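Local coordinates for protein UL37 (Suid herpesvirus 1, PDB 4K70) that is an inner tegument protein of the virion, represented by its N-terminal half, that binds metal ions and probably helps control intracellular viral trafficking, at residues 7-12 against 50-55; 155-160 against 331-336. All coordinates share one frame; numbering follows the deposited sequence.

Interaction 1. Residues 7-12 against 50-55; sequences ALVRAL and LRLACR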
loop_
_atom_site.group_PDB
_atom_site.type_symbol
_atom_site.label_atom_id
_atom_site.label_comp_id
_atom_site.label_asym_id
_atom_site.label_seq_id
_atom_site.Cartn_x
_atom_site.Cartn_y
_atom_site.Cartn_z
ATOM N N ALA A 7 -14.385 -9.574 28.211
ATOM C CA ALA A 7 -15.035 -10.841 28.516
ATOM C C ALA A 7 -14.204 -11.667 29.494
ATOM O O ALA A 7 -14.751 -12.292 30.405
ATOM C CB ALA A 7 -15.277 -11.630 27.239
ATOM N N LEU A 8 -12.885 -11.667 29.304
ATOM C CA LEU A 8 -11.987 -12.411 30.185
ATOM C C LEU A 8 -12.020 -11.878 31.616
ATOM O O LEU A 8 -12.203 -12.642 32.561
ATOM C CB LEU A 8 -10.552 -12.393 29.656
ATOM C CG LEU A 8 -9.502 -12.991 30.604
ATOM C CD1 LEU A 8 -9.661 -14.500 30.723
ATOM C CD2 LEU A 8 -8.090 -12.640 30.157
ATOM N N VAL A 9 -11.835 -10.570 31.772
ATOM C CA VAL A 9 -11.824 -9.964 33.094
ATOM C C VAL A 9 -13.104 -10.300 33.838
ATOM O O VAL A 9 -13.071 -10.698 35.003
ATOM C CB VAL A 9 -11.678 -8.441 33.034
ATOM C CG1 VAL A 9 -11.904 -7.851 34.415
ATOM C CG2 VAL A 9 -10.308 -8.064 32.527
ATOM N N ARG A 10 -14.230 -10.142 33.149
ATOM C CA ARG A 10 -15.527 -10.522 33.691
ATOM C C ARG A 10 -15.528 -11.982 34.134
ATOM O O ARG A 10 -15.706 -12.280 35.315
ATOM C CB ARG A 10 -16.625 -10.293 32.652
ATOM C CG ARG A 10 -16.907 -8.826 32.362
ATOM C CD ARG A 10 -17.228 -8.068 33.646
ATOM N NE ARG A 10 -16.140 -7.184 34.063
ATOM C CZ ARG A 10 -15.967 -5.952 33.592
ATOM N NH1 ARG A 10 -16.806 -5.467 32.683
ATOM N NH2 ARG A 10 -14.958 -5.205 34.022
ATOM N N ALA A 11 -15.313 -12.882 33.178
ATOM C CA ALA A 11 -15.321 -14.320 33.436
ATOM C C ALA A 11 -14.454 -14.743 34.627
ATOM O O ALA A 11 -14.874 -15.568 35.443
ATOM C CB ALA A 11 -14.913 -15.082 32.180
ATOM N N LEU A 12 -13.276 -14.164 34.745
ATOM C CA LEU A 12 -12.374 -14.479 35.838
ATOM C C LEU A 12 -12.843 -13.857 37.116
ATOM O O LEU A 12 -12.357 -14.180 38.183
ATOM C CB LEU A 12 -10.948 -14.060 35.545
ATOM C CG LEU A 12 -10.222 -14.869 34.483
ATOM C CD1 LEU A 12 -8.838 -14.314 34.245
ATOM C CD2 LEU A 12 -10.176 -16.339 34.847
ATOM N N LEU A 50 -4.124 -8.778 34.261
ATOM C CA LEU A 50 -2.893 -9.463 34.626
ATOM C C LEU A 50 -2.991 -10.058 36.033
ATOM O O LEU A 50 -2.581 -11.195 36.268
ATOM C CB LEU A 50 -1.698 -8.512 34.551
ATOM C CG LEU A 50 -0.411 -9.227 34.944
ATOM C CD1 LEU A 50 0.012 -10.195 33.822
ATOM C CD2 LEU A 50 0.683 -8.231 35.289
ATOM N N ARG A 51 -3.527 -9.273 36.962
ATOM C CA ARG A 51 -3.701 -9.712 38.344
ATOM C C ARG A 51 -4.609 -10.929 38.444
ATOM O O ARG A 51 -4.328 -11.855 39.193
ATOM C CB ARG A 51 -4.252 -8.568 39.197
ATOM C CG ARG A 51 -3.190 -7.636 39.701
ATOM C CD ARG A 51 -2.490 -8.246 40.896
ATOM N NE ARG A 51 -1.278 -7.522 41.259
ATOM C CZ ARG A 51 -0.430 -7.940 42.190
ATOM N NH1 ARG A 51 -0.682 -9.070 42.838
ATOM N NH2 ARG A 51 0.663 -7.238 42.475
ATOM N N LEU A 52 -5.692 -10.926 37.679
ATOM C CA LEU A 52 -6.632 -12.042 37.665
ATOM C C LEU A 52 -6.039 -13.307 37.042
ATOM O O LEU A 52 -6.356 -14.435 37.447
ATOM C CB LEU A 52 -7.903 -11.641 36.907
ATOM C CG LEU A 52 -8.835 -10.672 37.630
ATOM C CD1 LEU A 52 -9.819 -10.083 36.644
ATOM C CD2 LEU A 52 -9.567 -11.400 38.738
ATOM N N ALA A 53 -5.189 -13.130 36.039
ATOM C CA ALA A 53 -4.536 -14.279 35.437
ATOM C C ALA A 53 -3.495 -14.839 36.404
ATOM O O ALA A 53 -3.419 -16.048 36.613
ATOM C CB ALA A 53 -3.909 -13.907 34.105
ATOM N N CYS A 54 -2.701 -13.955 36.998
ATOM C CA CYS A 54 -1.700 -14.370 37.969
ATOM C C CYS A 54 -2.347 -15.070 39.152
ATOM O O CYS A 54 -1.832 -16.068 39.644
ATOM C CB CYS A 54 -0.872 -13.176 38.443
ATOM S SG CYS A 54 0.352 -12.668 37.216
ATOM N N ARG A 55 -3.487 -14.556 39.595
ATOM C CA ARG A 55 -4.204 -15.183 40.693
ATOM C C ARG A 55 -4.795 -16.519 40.268
ATOM O O ARG A 55 -4.881 -17.449 41.070
ATOM C CB ARG A 55 -5.305 -14.275 41.240
ATOM C CG ARG A 55 -6.554 -15.058 41.585
ATOM C CD ARG A 55 -7.155 -14.649 42.924
ATOM N NE ARG A 55 -8.079 -13.523 42.811
ATOM C CZ ARG A 55 -9.126 -13.477 41.991
ATOM N NH1 ARG A 55 -9.396 -14.491 41.176
ATOM N NH2 ARG A 55 -9.906 -12.402 41.980
#

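Interaction 2. Residues 155-160 against 331-336; sequences PPEQTA and ASPLQV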
loop_
_atom_site.group_PDB
_atom_site.type_symbol
_atom_site.label_atom_id
_atom_site.label_comp_id
_atom_site.label_asym_id
_atom_site.label_seq_id
_atom_site.Cartn_x
_atom_site.Cartn_y
_atom_site.Cartn_z
ATOM N N PRO A 155 11.785 2.774 -4.057
ATOM C CA PRO A 155 11.060 1.537 -4.372
ATOM C C PRO A 155 9.948 1.326 -3.351
ATOM O O PRO A 155 10.209 1.435 -2.161
ATOM C CB PRO A 155 12.128 0.452 -4.227
ATOM C CG PRO A 155 13.458 1.192 -4.336
ATOM C CD PRO A 155 13.208 2.539 -3.746
ATOM N N PRO A 156 8.716 1.052 -3.809
ATOM C CA PRO A 156 7.576 0.845 -2.909
ATOM C C PRO A 156 7.856 -0.186 -1.805
ATOM O O PRO A 156 7.304 -0.106 -0.708
ATOM C CB PRO A 156 6.501 0.323 -3.857
ATOM C CG PRO A 156 6.812 1.007 -5.140
ATOM C CD PRO A 156 8.309 0.980 -5.222
ATOM N N GLU A 157 8.723 -1.138 -2.113
ATOM C CA GLU A 157 9.006 -2.266 -1.239
ATOM C C GLU A 157 9.886 -1.833 -0.081
ATOM O O GLU A 157 9.886 -2.448 0.981
ATOM C CB GLU A 157 9.697 -3.362 -2.056
ATOM C CG GLU A 157 9.159 -3.456 -3.500
ATOM C CD GLU A 157 10.059 -2.769 -4.526
ATOM O OE1 GLU A 157 11.300 -2.894 -4.384
ATOM O OE2 GLU A 157 9.538 -2.129 -5.486
ATOM N N GLN A 158 10.604 -0.739 -0.282
ATOM C CA GLN A 158 11.608 -0.283 0.663
ATOM C C GLN A 158 10.991 0.408 1.858
ATOM O O GLN A 158 11.557 0.421 2.955
ATOM C CB GLN A 158 12.556 0.685 -0.040
ATOM C CG GLN A 158 13.479 1.458 0.880
ATOM C CD GLN A 158 14.503 2.253 0.103
ATOM O OE1 GLN A 158 15.067 1.762 -0.880
ATOM N NE2 GLN A 158 14.740 3.488 0.527
ATOM N N THR A 159 9.825 0.998 1.644
ATOM C CA THR A 159 9.246 1.844 2.662
ATOM C C THR A 159 8.899 1.108 3.960
ATOM O O THR A 159 9.216 1.595 5.045
ATOM C CB THR A 159 7.996 2.561 2.145
ATOM O OG1 THR A 159 8.268 3.125 0.850
ATOM C CG2 THR A 159 7.612 3.650 3.117
ATOM N N ALA A 160 8.240 -0.048 3.848
ATOM C CA ALA A 160 7.770 -0.776 5.029
ATOM C C ALA A 160 8.716 -1.899 5.419
ATOM O O ALA A 160 8.405 -2.698 6.299
ATOM C CB ALA A 160 6.371 -1.326 4.808
ATOM N N ALA A 331 9.614 -6.758 -13.015
ATOM C CA ALA A 331 9.263 -7.741 -11.998
ATOM C C ALA A 331 9.044 -7.096 -10.634
ATOM O O ALA A 331 9.016 -7.784 -9.623
ATOM C CB ALA A 331 10.343 -8.844 -11.905
ATOM N N SER A 332 8.904 -5.778 -10.595
ATOM C CA SER A 332 8.640 -5.096 -9.327
ATOM C C SER A 332 7.844 -3.858 -9.633
ATOM O O SER A 332 7.803 -3.434 -10.777
ATOM C CB SER A 332 9.945 -4.700 -8.627
ATOM O OG SER A 332 10.621 -3.669 -9.339
ATOM N N PRO A 333 7.212 -3.276 -8.603
ATOM C CA PRO A 333 6.452 -2.032 -8.735
ATOM C C PRO A 333 7.318 -0.907 -9.252
ATOM O O PRO A 333 6.855 -0.164 -10.105
ATOM C CB PRO A 333 6.030 -1.720 -7.298
ATOM C CG PRO A 333 6.043 -3.046 -6.608
ATOM C CD PRO A 333 7.088 -3.874 -7.261
ATOM N N LEU A 334 8.541 -0.763 -8.747
ATOM C CA LEU A 334 9.361 0.371 -9.162
ATOM C C LEU A 334 9.647 0.269 -10.649
ATOM O O LEU A 334 9.497 1.232 -11.391
ATOM C CB LEU A 334 10.677 0.442 -8.381
ATOM C CG LEU A 334 11.638 1.510 -8.918
ATOM C CD1 LEU A 334 10.977 2.894 -8.999
ATOM C CD2 LEU A 334 12.909 1.580 -8.093
ATOM N N GLN A 335 10.056 -0.916 -11.082
ATOM C CA GLN A 335 10.406 -1.125 -12.478
ATOM C C GLN A 335 9.268 -0.775 -13.430
ATOM O O GLN A 335 9.467 -0.065 -14.418
ATOM C CB GLN A 335 10.854 -2.574 -12.687
ATOM C CG GLN A 335 12.183 -2.884 -11.994
ATOM C CD GLN A 335 12.550 -4.363 -12.039
ATOM O OE1 GLN A 335 11.995 -5.128 -12.819
ATOM N NE2 GLN A 335 13.486 -4.768 -11.186
ATOM N N VAL A 336 8.073 -1.270 -13.139
ATOM C CA VAL A 336 6.982 -1.100 -14.080
ATOM C C VAL A 336 6.486 0.354 -14.054
ATOM O O VAL A 336 6.235 0.939 -15.102
ATOM C CB VAL A 336 5.827 -2.118 -13.849
ATOM C CG1 VAL A 336 5.155 -1.889 -12.496
ATOM C CG2 VAL A 336 4.786 -2.019 -14.987
#

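Interaction 1. Residues 7-12 against 50-55
Leu52, on helix 39-60, reaches across to helix 4-12 and carries the tight part of this contact. Its CG lies anti to the carbonyl carbon (chi1 -73°), and the two methyls part company on the opposing helix. CD1 settles 3.7 Å from Val9 O and meets Val9 CG1 at 3.8 Å, the two side chains crossing nearly at right angles. CD2 instead turns to the far end of the segment, 4.0 Å from Leu12 O. Leu12 adopts the same first rotamer and slides past Leu52 in the opposite direction, so that its CD1 rests 3.9 Å from Leu52 CB and, more loosely, near Ala53 N. Ala53 and Leu8 both touch Leu68 of helix 63-78, which joins the apolar patch. The looser margin belongs to Arg55: its NH1 stays 4.2 Å from Leu12 O, which lies at the guanidinium edge near its plane, too far for a hydrogen bond. Arg10 is exposed and points away, while Arg51 forms salt bridges with Asp102 and Glu109 of helix 101-109. The axes of the short segments approach to 9.9 Å at 46°; with leucines between them and no hydrogen bond across, this is apolar helix-helix packing in an all-alpha fold.

Interaction 2. Residues 155-160 against 331-336
Prolines dominate the apolar contacts. Pro156 CG lies 3.6 Å from Pro333 CB as the two rings slide past each other in opposite directions, and Pro156 CD meets Leu334 CB at 4.0 Å with the side chains crossing at about a right angle. Leu334, its CG anti to the backbone N (chi1 172°), runs alongside Pro155 and brings CD2 to 3.8 Å from Pro155 CG. Leu192 of helix 191-201 touches both Pro156 and Leu334. The one charged group at the contact, Glu157, makes no bond across it: its chain bends at chi2 (100°) and OE2 stands tip to tip with Pro333, 3.5 Å from Pro333 CD. That oxygen is also 3.7 Å from Leu334 N at the start of helix 333-342. Within 331-336 the N-cap Ser332 accepts a weak capping bond at OG from Gln335 N; separately, Gln335 OE1 accepts the N-H of Ala331 N at 2.9 Å, nearly straight (176°) but with the donor above the carbonyl plane. Glu157 OE2 is buried here without a partner in the model. Its place beside a helix N-terminus suggests that the helix dipole, rather than a direct bond, may ease the cost of burying the carboxylate.

Interaction 1 and interaction 2 do not touch: their centres lie 46 Å apart and their nearest atoms about 30 Å. They follow in series along an elongated chain of helices and loops, without strands. Residues 7-12 and 50-55 join two early helices 38 Å from the chain centre, whereas 155-160 and 331-336 bring together parts far apart in sequence, 11 Å from that centre. Metal sites lie nearer interaction 2: the side chain of Pro155 is about 8 Å from a bound sodium ion, and that of Pro156 about 10 Å from the side chains of the calcium ligands Asp386 and Asp387. At interaction 1 the side chain of Arg55 is about 12 Å from a sodium ion.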